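PDB 4JPQ: uncharacterized protein from Bacteroides uniformis, which is of unknown function but probably binds carbohydrate through a beta-sandwich domain of the carbohydrate-binding family 9 type. Local coordinates for residues 60-65 with 90-95; 113-118 with 133-138. All coordinates share one frame; numbering follows the deposited sequence.

Contact 1: residues 60-65 with 90-95; sequences REILLH and VEFFVS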
# COMPACT_ATOMS: atom_id res chain seq x y z
N ARG A 60 3.19 -15.14 -9.00
CA ARG A 60 4.50 -14.75 -8.47
C ARG A 60 4.50 -13.34 -7.87
O ARG A 60 5.40 -13.02 -7.10
CB ARG A 60 5.58 -14.80 -9.57
CG ARG A 60 5.60 -16.07 -10.44
CD ARG A 60 6.69 -16.04 -11.50
NE ARG A 60 6.62 -14.81 -12.32
CZ ARG A 60 7.49 -14.49 -13.29
NH1 ARG A 60 8.48 -15.31 -13.63
NH2 ARG A 60 7.33 -13.33 -13.94
N GLU A 61 3.53 -12.48 -8.23
CA GLU A 61 3.53 -11.06 -7.80
C GLU A 61 2.16 -10.50 -7.46
O GLU A 61 1.18 -10.89 -8.08
CB GLU A 61 4.08 -10.20 -8.96
CG GLU A 61 5.52 -10.50 -9.37
CD GLU A 61 5.71 -10.48 -10.86
OE1 GLU A 61 5.13 -11.35 -11.56
OE2 GLU A 61 6.45 -9.60 -11.31
N ILE A 62 2.12 -9.56 -6.52
CA ILE A 62 0.91 -8.83 -6.14
C ILE A 62 0.97 -7.50 -6.87
O ILE A 62 2.00 -6.82 -6.82
CB ILE A 62 0.83 -8.51 -4.63
CG1 ILE A 62 0.84 -9.81 -3.82
CG2 ILE A 62 -0.43 -7.71 -4.32
CD1 ILE A 62 0.94 -9.60 -2.32
N LEU A 63 -0.15 -7.12 -7.49
CA LEU A 63 -0.30 -5.91 -8.26
C LEU A 63 -1.27 -4.98 -7.55
O LEU A 63 -2.43 -5.34 -7.36
CB LEU A 63 -0.86 -6.25 -9.64
CG LEU A 63 -0.13 -7.31 -10.46
CD1 LEU A 63 -0.82 -7.47 -11.80
CD2 LEU A 63 1.34 -6.94 -10.66
N LEU A 64 -0.80 -3.79 -7.16
CA LEU A 64 -1.61 -2.75 -6.50
C LEU A 64 -1.67 -1.49 -7.33
O LEU A 64 -0.64 -1.07 -7.85
CB LEU A 64 -1.00 -2.33 -5.18
CG LEU A 64 -1.03 -3.23 -3.98
CD1 LEU A 64 -0.24 -2.58 -2.86
CD2 LEU A 64 -2.46 -3.48 -3.56
N HIS A 65 -2.85 -0.87 -7.36
CA HIS A 65 -3.08 0.37 -8.08
C HIS A 65 -3.98 1.24 -7.22
O HIS A 65 -5.09 0.84 -6.92
CB HIS A 65 -3.72 0.07 -9.45
CG HIS A 65 -3.98 1.28 -10.28
ND1 HIS A 65 -5.14 1.48 -10.99
CD2 HIS A 65 -3.23 2.39 -10.48
CE1 HIS A 65 -5.09 2.64 -11.61
NE2 HIS A 65 -3.95 3.21 -11.32
N VAL A 90 0.51 6.48 0.29
CA VAL A 90 -0.41 5.34 0.28
C VAL A 90 0.38 4.15 0.82
O VAL A 90 1.60 4.06 0.62
CB VAL A 90 -1.01 5.00 -1.09
CG1 VAL A 90 -1.94 6.12 -1.53
CG2 VAL A 90 0.06 4.71 -2.15
N GLU A 91 -0.33 3.26 1.53
CA GLU A 91 0.30 2.16 2.24
C GLU A 91 -0.46 0.83 2.08
O GLU A 91 -1.67 0.83 1.88
CB GLU A 91 0.41 2.50 3.74
CG GLU A 91 1.04 3.87 4.06
CD GLU A 91 1.17 4.19 5.54
OE1 GLU A 91 0.69 3.42 6.38
OE2 GLU A 91 1.74 5.25 5.86
N PHE A 92 0.30 -0.26 2.16
CA PHE A 92 -0.20 -1.64 2.11
C PHE A 92 0.50 -2.43 3.21
O PHE A 92 1.73 -2.52 3.21
CB PHE A 92 0.10 -2.27 0.75
CG PHE A 92 -0.24 -3.75 0.65
CD1 PHE A 92 -1.51 -4.22 1.01
CD2 PHE A 92 0.68 -4.67 0.13
CE1 PHE A 92 -1.84 -5.57 0.89
CE2 PHE A 92 0.35 -6.02 -0.01
CZ PHE A 92 -0.91 -6.46 0.38
N PHE A 93 -0.27 -2.95 4.15
CA PHE A 93 0.24 -3.75 5.28
C PHE A 93 -0.30 -5.16 5.08
O PHE A 93 -1.48 -5.30 4.75
CB PHE A 93 -0.26 -3.22 6.62
CG PHE A 93 0.48 -2.01 7.16
CD1 PHE A 93 0.72 -0.88 6.38
CD2 PHE A 93 0.86 -1.97 8.51
CE1 PHE A 93 1.38 0.24 6.91
CE2 PHE A 93 1.50 -0.86 9.04
CZ PHE A 93 1.77 0.24 8.24
N VAL A 94 0.52 -6.19 5.29
CA VAL A 94 0.10 -7.58 5.03
C VAL A 94 0.92 -8.64 5.79
O VAL A 94 2.14 -8.51 5.89
CB VAL A 94 0.13 -7.85 3.49
CG1 VAL A 94 1.53 -7.73 2.91
CG2 VAL A 94 -0.48 -9.20 3.14
N SER A 95 0.24 -9.66 6.30
CA SER A 95 0.83 -10.83 6.99
C SER A 95 0.52 -12.00 6.05
O SER A 95 -0.66 -12.33 5.85
CB SER A 95 0.20 -11.06 8.38
OG SER A 95 0.63 -12.29 8.96
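Leu64 reaches Phe92 with one branch. Its CD1 methyl sits 3.6 Å from Phe92 CB and stays nearly as close to the start of the ring, with Phe92 CD2 at 3.8 Å from the same Leu64 CD1. The methyl lodges at the root of the aromatic side chain, approaching obliquely to the ring plane, and the two side chains cross at about a right angle. Ile62 comes in differently. Its CD1 lies at the ring edge, near the plane, 4.3 Å from Phe92 CE2, a looser touch than that of Leu64. Phe92 thus takes one aliphatic end at its base and another farther out along the same flank. Phe92 CG is anti to its backbone N (chi1 174°), which sends the ring across the interior to these two residues. Both aliphatic residues turn CB toward the partner strand, and the link is purely apolar, with 148 Å² buried in all.

The two strands are not bonded neighbours: the CA atoms of Leu64 and Phe92 remain 8.8 Å apart, a spacing bridged by side chains. They run in opposite senses on the two facing layers of a beta-sandwich, as expected for a CBM9-like domain. The ring of Phe92 also meets that of Phe183, with planes at about 20°, and Phe183 touches Leu64 as well, while Phe105 and Ile161 pack against Phe92. On its own layer, strand 61-70 is held between strands 50-57 and 152-162, with Ile62 and Leu64 backbone-bonded to Ile161 and Met159 on one flank and Leu63 and His65 to Ala56 and Arg54 on the other; across the core, strand 89-95 lies between strands 102-108 and 178-186.

Contact 2: residues 113-118 with 133-138; sequences LLIQGG and GMVKRW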
# COMPACT_ATOMS: atom_id res chain seq x y z
N LEU A 113 9.89 4.50 -1.57
CA LEU A 113 9.27 3.40 -0.82
C LEU A 113 9.99 3.03 0.47
O LEU A 113 11.22 3.05 0.53
CB LEU A 113 9.26 2.16 -1.71
CG LEU A 113 8.79 0.78 -1.21
CD1 LEU A 113 7.30 0.75 -0.96
CD2 LEU A 113 9.18 -0.28 -2.23
N LEU A 114 9.18 2.65 1.46
CA LEU A 114 9.63 2.15 2.75
C LEU A 114 9.01 0.76 2.93
O LEU A 114 7.80 0.59 2.67
CB LEU A 114 9.15 3.04 3.89
CG LEU A 114 9.25 2.52 5.33
CD1 LEU A 114 10.68 2.50 5.80
CD2 LEU A 114 8.41 3.37 6.27
N ILE A 115 9.82 -0.19 3.38
CA ILE A 115 9.36 -1.54 3.72
C ILE A 115 9.98 -1.95 5.04
O ILE A 115 11.18 -1.80 5.21
CB ILE A 115 9.75 -2.64 2.71
CG1 ILE A 115 9.44 -2.26 1.27
CG2 ILE A 115 9.02 -3.95 3.04
CD1 ILE A 115 9.97 -3.26 0.25
N GLN A 116 9.16 -2.45 5.96
CA GLN A 116 9.67 -3.09 7.17
C GLN A 116 9.01 -4.45 7.28
O GLN A 116 7.99 -4.72 6.61
CB GLN A 116 9.40 -2.30 8.43
CG GLN A 116 9.99 -0.92 8.53
CD GLN A 116 9.20 -0.09 9.53
OE1 GLN A 116 8.17 0.52 9.19
NE2 GLN A 116 9.65 -0.10 10.77
N GLY A 117 9.60 -5.31 8.11
CA GLY A 117 9.10 -6.67 8.35
C GLY A 117 9.31 -7.08 9.80
O GLY A 117 10.28 -6.67 10.43
N GLY A 118 8.38 -7.89 10.33
CA GLY A 118 8.48 -8.40 11.71
C GLY A 118 7.18 -8.36 12.48
O GLY A 118 6.15 -7.93 11.95
N GLY A 133 14.71 -2.94 -4.38
CA GLY A 133 14.89 -3.11 -5.82
C GLY A 133 13.94 -4.11 -6.46
O GLY A 133 13.65 -3.99 -7.65
N MSE A 134 13.47 -5.10 -5.70
CA MSE A 134 12.48 -6.07 -6.19
C MSE A 134 11.12 -5.45 -6.45
O MSE A 134 10.43 -5.87 -7.38
CB MSE A 134 12.27 -7.23 -5.21
CG MSE A 134 13.40 -8.23 -5.14
SE MSE A 134 13.12 -9.35 -3.54
CE MSE A 134 14.95 -10.10 -3.56
N VAL A 135 10.73 -4.47 -5.65
CA VAL A 135 9.39 -3.86 -5.76
C VAL A 135 9.40 -2.79 -6.83
O VAL A 135 9.98 -1.72 -6.64
CB VAL A 135 8.88 -3.27 -4.43
CG1 VAL A 135 7.48 -2.67 -4.62
CG2 VAL A 135 8.87 -4.33 -3.34
N LYS A 136 8.75 -3.09 -7.95
CA LYS A 136 8.66 -2.16 -9.06
C LYS A 136 7.54 -1.21 -8.71
O LYS A 136 6.55 -1.61 -8.09
CB LYS A 136 8.38 -2.87 -10.39
CG LYS A 136 9.47 -3.86 -10.79
CD LYS A 136 8.97 -4.74 -11.94
CE LYS A 136 10.04 -5.70 -12.43
NZ LYS A 136 9.59 -6.42 -13.65
N ARG A 137 7.72 0.05 -9.09
CA ARG A 137 6.80 1.12 -8.81
C ARG A 137 6.62 2.06 -9.98
O ARG A 137 7.46 2.10 -10.89
CB ARG A 137 7.38 1.96 -7.69
CG ARG A 137 7.44 1.28 -6.35
CD ARG A 137 8.54 1.89 -5.49
NE ARG A 137 9.85 1.24 -5.62
CZ ARG A 137 11.00 1.71 -5.12
NH1 ARG A 137 11.07 2.89 -4.50
NH2 ARG A 137 12.11 1.00 -5.27
N TRP A 138 5.52 2.82 -9.93
CA TRP A 138 5.23 3.88 -10.89
C TRP A 138 4.23 4.85 -10.26
O TRP A 138 3.30 4.41 -9.57
CB TRP A 138 4.65 3.33 -12.21
CG TRP A 138 4.08 4.41 -13.11
CD1 TRP A 138 4.76 5.15 -14.05
CD2 TRP A 138 2.74 4.92 -13.11
NE1 TRP A 138 3.92 6.06 -14.65
CE2 TRP A 138 2.68 5.95 -14.08
CE3 TRP A 138 1.59 4.59 -12.38
CZ2 TRP A 138 1.49 6.66 -14.37
CZ3 TRP A 138 0.39 5.31 -12.66
CH2 TRP A 138 0.36 6.33 -13.65
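Leu113 meets Arg137 as soon as its side chain leaves the backbone: Leu113 CB is 3.4 Å from Arg137 NH1 and 3.9 Å from Arg137 CZ. Farther out, Leu113 CG is anti to the backbone N (chi1 174°) and carries the CD2 methyl over one face of the guanidinium, 3.8 Å above its plane and displaced toward the rim. That same methyl also ends against Val135, two positions before Arg137, with Leu113 CD2 lying 3.7 Å from Val135 CB and about as near Val135 CG1, so it fills the angle between the arginine and the valine. Leu113 and Val135 cross at about a right angle. This packing joins two parts of the CBM9-like beta-sandwich, where strand 113-118 faces the turn that leads from helix 129-134 into strand 136-139.

The guanidinium has little freedom to rotate under the leucine. A bend at chi3 (-91°) brings Arg137 NE back to its own segment, where it donates to Val135 O at 3.1 Å with an N-H...O angle of 164°, the acceptor lying in the guanidinium plane. NH1 is gripped in turn by Gly111 O and by a salt bridge to Asp80, whose OD1 also accepts from Leu113 N. Two residues farther along the same strand, Ile115 CD1 touches Val135 CG2 at 3.9 Å, the two side chains meeting obliquely.

In the fold
Contacts 1 and 2 have centres about 10 Å apart and their nearest atoms are about 5 Å from each other, so they do not touch directly. Residues between them make the connection. Phe105 on strand 102-108 packs on Phe92 of contact 1 and on Ile115 of contact 2. Met159 on strand 152-162 is backbone-bonded to Leu64 and lies against Leu113. Strand 102-108 pairs with both 89-95 and 113-118, and strand 152-162 with both 61-70 and 136-139; each contact therefore spans the same two layers. Contact 1 lies deeper, its centre about 5 Å from that of the chain, against about 10 Å for the centre of contact 2. Where carbohydrate might bind relative to them is not established.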